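Local structure of filamentous hemagglutinin (Bordetella pertussis, 1RWR) at residues T144-T155 / L166-K176. The protein probably mediates adhesion of the bacterium to host cells, this secretion domain serving its export by the two-partner secretion pathway. Sequence-based numbering, arbitrary orientation.
Sequences TVTIERGGVNAT and LVKLQGAVSSK
Leu166 lays CB beside Thr144 OG1, and its carbonyl receives Val145 N at 3.1 Å, opening a parallel ladder whose strand axes diverge by 8°. Two residues on, Lys168 uses both its N and its O, to Val145 O and from Ile147 N, before Gln170 N closes on Ile147 O at 2.8 Å. On the inward face Leu169 CD2 runs alongside Ile147 CG1, 3.8 Å away. A water joins the type I turn Glu148-Gly151 to the second segment, accepting from Ala172 N and donating to Arg149 O. One residue fewer in the second segment shifts the register, and Val173 then pairs with Val152, both touching Phe160 of strand 159-164. Ser174 O receives Ala154 N at 2.8 Å. Ser175 OG is held by Ala182 N. Lys176 N donates to Thr155 OG1 at 2.8 Å, while its bent chain (chi4 62°) brings NZ to 2.9 Å from Asn153 OD1, 71° out of the carbonyl plane. Asn153 ND2 donates to the same Thr155 OG1 at 2.6 Å, nearly in the amide plane. The segments belong to successive coils of a right-handed beta-helix: beyond strands 152-153 and 173-174 one hydroxyl accepts an N-H from each segment, Lys176 N joining the chains and Asn153 ND2 helping orient its amide.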
loop_
_atom_site.group_PDB
_atom_site.type_symbol
_atom_site.label_atom_id
_atom_site.label_comp_id
_atom_site.label_asym_id
_atom_site.label_seq_id
_atom_site.Cartn_x
_atom_site.Cartn_y
_atom_site.Cartn_z
ATOM N N THR A 144 -2.903 -11.948 -0.364
ATOM C CA THR A 144 -3.142 -11.238 0.900
ATOM C C THR A 144 -2.000 -10.261 1.203
ATOM O O THR A 144 -0.832 -10.591 0.993
ATOM C CB THR A 144 -3.216 -12.256 2.023
ATOM O OG1 THR A 144 -4.333 -13.153 1.803
ATOM C CG2 THR A 144 -3.424 -11.578 3.372
ATOM N N VAL A 145 -2.318 -9.091 1.746
ATOM C CA VAL A 145 -1.321 -8.227 2.377
ATOM C C VAL A 145 -1.586 -8.298 3.858
ATOM O O VAL A 145 -2.713 -8.105 4.297
ATOM C CB VAL A 145 -1.411 -6.773 1.914
ATOM C CG1 VAL A 145 -0.526 -5.814 2.782
ATOM C CG2 VAL A 145 -1.079 -6.667 0.437
ATOM N N THR A 146 -0.562 -8.617 4.622
ATOM C CA THR A 146 -0.627 -8.632 6.073
ATOM C C THR A 146 0.272 -7.555 6.665
ATOM O O THR A 146 1.468 -7.504 6.379
ATOM C CB THR A 146 -0.172 -10.003 6.598
ATOM O OG1 THR A 146 -1.030 -11.050 6.100
ATOM C CG2 THR A 146 -0.263 -10.021 8.102
ATOM N N ILE A 147 -0.320 -6.663 7.451
ATOM C CA ILE A 147 0.433 -5.704 8.202
ATOM C C ILE A 147 0.648 -6.347 9.577
ATOM O O ILE A 147 -0.299 -6.556 10.306
ATOM C CB ILE A 147 -0.318 -4.337 8.330
ATOM C CG1 ILE A 147 -0.669 -3.739 6.958
ATOM C CG2 ILE A 147 0.530 -3.381 9.134
ATOM C CD1 ILE A 147 0.441 -3.683 6.000
ATOM N N GLU A 148 1.885 -6.697 9.858
ATOM C CA GLU A 148 2.285 -7.297 11.126
ATOM C C GLU A 148 2.429 -6.261 12.220
ATOM O O GLU A 148 2.303 -5.058 12.004
ATOM C CB GLU A 148 3.580 -8.109 10.950
ATOM C CG GLU A 148 3.463 -9.191 9.895
ATOM C CD GLU A 148 4.726 -9.989 9.678
ATOM O OE1 GLU A 148 5.780 -9.593 10.225
ATOM O OE2 GLU A 148 4.661 -11.035 8.956
ATOM N N ARG A 149 2.739 -6.723 13.422
ATOM C CA ARG A 149 2.737 -5.857 14.601
ATOM C C ARG A 149 3.605 -4.596 14.547
ATOM O O ARG A 149 3.289 -3.624 15.214
ATOM C CB ARG A 149 3.121 -6.687 15.833
ATOM C CG ARG A 149 4.505 -7.231 15.774
ATOM C CD ARG A 149 4.756 -8.399 16.698
ATOM N NE ARG A 149 4.947 -7.979 18.077
ATOM C CZ ARG A 149 3.976 -7.882 18.983
ATOM N NH1 ARG A 149 2.716 -8.142 18.660
ATOM N NH2 ARG A 149 4.261 -7.519 20.228
ATOM N N GLY A 150 4.704 -4.622 13.778
ATOM C CA GLY A 150 5.598 -3.476 13.591
ATOM C C GLY A 150 4.969 -2.300 12.856
ATOM O O GLY A 150 5.383 -1.131 13.025
ATOM N N GLY A 151 3.988 -2.604 12.003
ATOM C CA GLY A 151 3.117 -1.587 11.468
ATOM C C GLY A 151 3.747 -0.841 10.317
ATOM O O GLY A 151 4.789 -1.252 9.752
ATOM N N VAL A 152 3.087 0.249 9.971
ATOM C CA VAL A 152 3.510 1.135 8.898
ATOM C C VAL A 152 3.509 2.559 9.405
ATOM O O VAL A 152 2.504 3.071 9.951
ATOM C CB VAL A 152 2.603 1.033 7.643
ATOM C CG1 VAL A 152 3.025 2.085 6.598
ATOM C CG2 VAL A 152 2.615 -0.370 7.078
ATOM N N ASN A 153 4.634 3.213 9.193
ATOM C CA ASN A 153 4.773 4.660 9.361
ATOM C C ASN A 153 4.630 5.330 7.990
ATOM O O ASN A 153 5.549 5.298 7.195
ATOM C CB ASN A 153 6.159 4.972 9.928
ATOM C CG ASN A 153 6.419 6.480 10.109
ATOM O OD1 ASN A 153 7.595 6.893 10.326
ATOM N ND2 ASN A 153 5.409 7.271 10.043
ATOM N N ALA A 154 3.506 5.983 7.774
ATOM C CA ALA A 154 3.164 6.620 6.498
ATOM C C ALA A 154 3.555 8.113 6.393
ATOM O O ALA A 154 3.208 8.780 5.413
ATOM C CB ALA A 154 1.696 6.447 6.257
ATOM N N THR A 155 4.272 8.610 7.402
ATOM C CA THR A 155 4.638 10.004 7.487
ATOM C C THR A 155 5.322 10.418 6.190
ATOM O O THR A 155 6.257 9.744 5.745
ATOM C CB THR A 155 5.567 10.214 8.639
ATOM O OG1 THR A 155 4.909 9.791 9.851
ATOM C CG2 THR A 155 5.840 11.733 8.836
ATOM N N LEU A 166 -7.327 -10.095 -0.124
ATOM C CA LEU A 166 -7.600 -10.052 1.312
ATOM C C LEU A 166 -6.570 -9.188 2.019
ATOM O O LEU A 166 -5.413 -9.102 1.612
ATOM C CB LEU A 166 -7.513 -11.456 1.916
ATOM C CG LEU A 166 -8.451 -12.535 1.355
ATOM C CD1 LEU A 166 -8.095 -13.883 2.004
ATOM C CD2 LEU A 166 -9.946 -12.216 1.546
ATOM N N VAL A 167 -6.966 -8.604 3.136
ATOM C CA VAL A 167 -6.051 -7.763 3.906
ATOM C C VAL A 167 -6.211 -8.078 5.389
ATOM O O VAL A 167 -7.329 -8.145 5.887
ATOM C CB VAL A 167 -6.246 -6.262 3.645
ATOM C CG1 VAL A 167 -5.223 -5.437 4.448
ATOM C CG2 VAL A 167 -6.155 -5.949 2.193
ATOM N N LYS A 168 -5.090 -8.292 6.066
ATOM C CA LYS A 168 -5.067 -8.518 7.521
ATOM C C LYS A 168 -4.284 -7.369 8.160
ATOM O O LYS A 168 -3.163 -7.072 7.731
ATOM C CB LYS A 168 -4.439 -9.857 7.817
ATOM C CG LYS A 168 -5.325 -10.996 7.256
ATOM C CD LYS A 168 -4.765 -12.367 7.437
ATOM C CE LYS A 168 -5.801 -13.471 6.997
ATOM N NZ LYS A 168 -7.260 -13.081 6.683
ATOM N N LEU A 169 -4.894 -6.721 9.153
ATOM C CA LEU A 169 -4.312 -5.567 9.824
ATOM C C LEU A 169 -4.037 -5.925 11.274
ATOM O O LEU A 169 -4.949 -5.891 12.107
ATOM C CB LEU A 169 -5.231 -4.373 9.731
ATOM C CG LEU A 169 -5.629 -3.948 8.310
ATOM C CD1 LEU A 169 -6.794 -2.984 8.314
ATOM C CD2 LEU A 169 -4.389 -3.398 7.561
ATOM N N GLN A 170 -2.788 -6.279 11.540
ATOM C CA GLN A 170 -2.333 -6.716 12.868
ATOM C C GLN A 170 -1.231 -5.817 13.442
ATOM O O GLN A 170 -0.476 -6.208 14.352
ATOM C CB GLN A 170 -1.904 -8.171 12.819
ATOM C CG GLN A 170 -3.052 -9.087 12.451
ATOM C CD GLN A 170 -2.615 -10.470 11.992
ATOM O OE1 GLN A 170 -1.456 -10.856 12.127
ATOM N NE2 GLN A 170 -3.564 -11.226 11.470
ATOM N N GLY A 171 -1.164 -4.587 12.920
ATOM C CA GLY A 171 -0.250 -3.569 13.394
ATOM C C GLY A 171 -0.764 -2.224 12.922
ATOM O O GLY A 171 -1.617 -2.174 12.028
ATOM N N ALA A 172 -0.271 -1.154 13.530
ATOM C CA ALA A 172 -0.838 0.172 13.306
ATOM C C ALA A 172 -0.358 0.782 12.002
ATOM O O ALA A 172 0.768 0.557 11.559
ATOM C CB ALA A 172 -0.518 1.065 14.455
ATOM N N VAL A 173 -1.231 1.549 11.377
ATOM C CA VAL A 173 -0.871 2.343 10.212
ATOM C C VAL A 173 -1.127 3.771 10.615
ATOM O O VAL A 173 -2.269 4.125 10.955
ATOM C CB VAL A 173 -1.722 1.954 9.033
ATOM C CG1 VAL A 173 -1.424 2.819 7.818
ATOM C CG2 VAL A 173 -1.500 0.489 8.713
ATOM N N SER A 174 -0.080 4.580 10.664
ATOM C CA SER A 174 -0.222 5.962 11.150
ATOM C C SER A 174 0.854 6.852 10.610
ATOM O O SER A 174 1.847 6.410 10.040
ATOM C CB SER A 174 -0.156 6.030 12.683
ATOM O OG SER A 174 1.155 5.676 13.056
ATOM N N SER A 175 0.657 8.140 10.778
ATOM C CA SER A 175 1.725 9.065 10.582
ATOM C C SER A 175 2.025 9.643 11.959
ATOM O O SER A 175 1.174 9.657 12.843
ATOM C CB SER A 175 1.362 10.180 9.620
ATOM O OG SER A 175 1.026 9.666 8.334
ATOM N N LYS A 176 3.219 10.183 12.097
ATOM C CA LYS A 176 3.673 10.629 13.407
ATOM C C LYS A 176 2.946 11.873 13.839
ATOM O O LYS A 176 2.560 12.740 13.036
ATOM C CB LYS A 176 5.187 10.822 13.402
ATOM C CG LYS A 176 5.901 9.526 13.204
ATOM C CD LYS A 176 7.409 9.689 13.347
ATOM C CE LYS A 176 8.045 8.453 13.962
ATOM N NZ LYS A 176 7.869 7.237 13.160
HETATM O O HOH W 1 1.904 -1.427 15.475
HETATM O O HOH W 2 2.411 2.808 13.070
#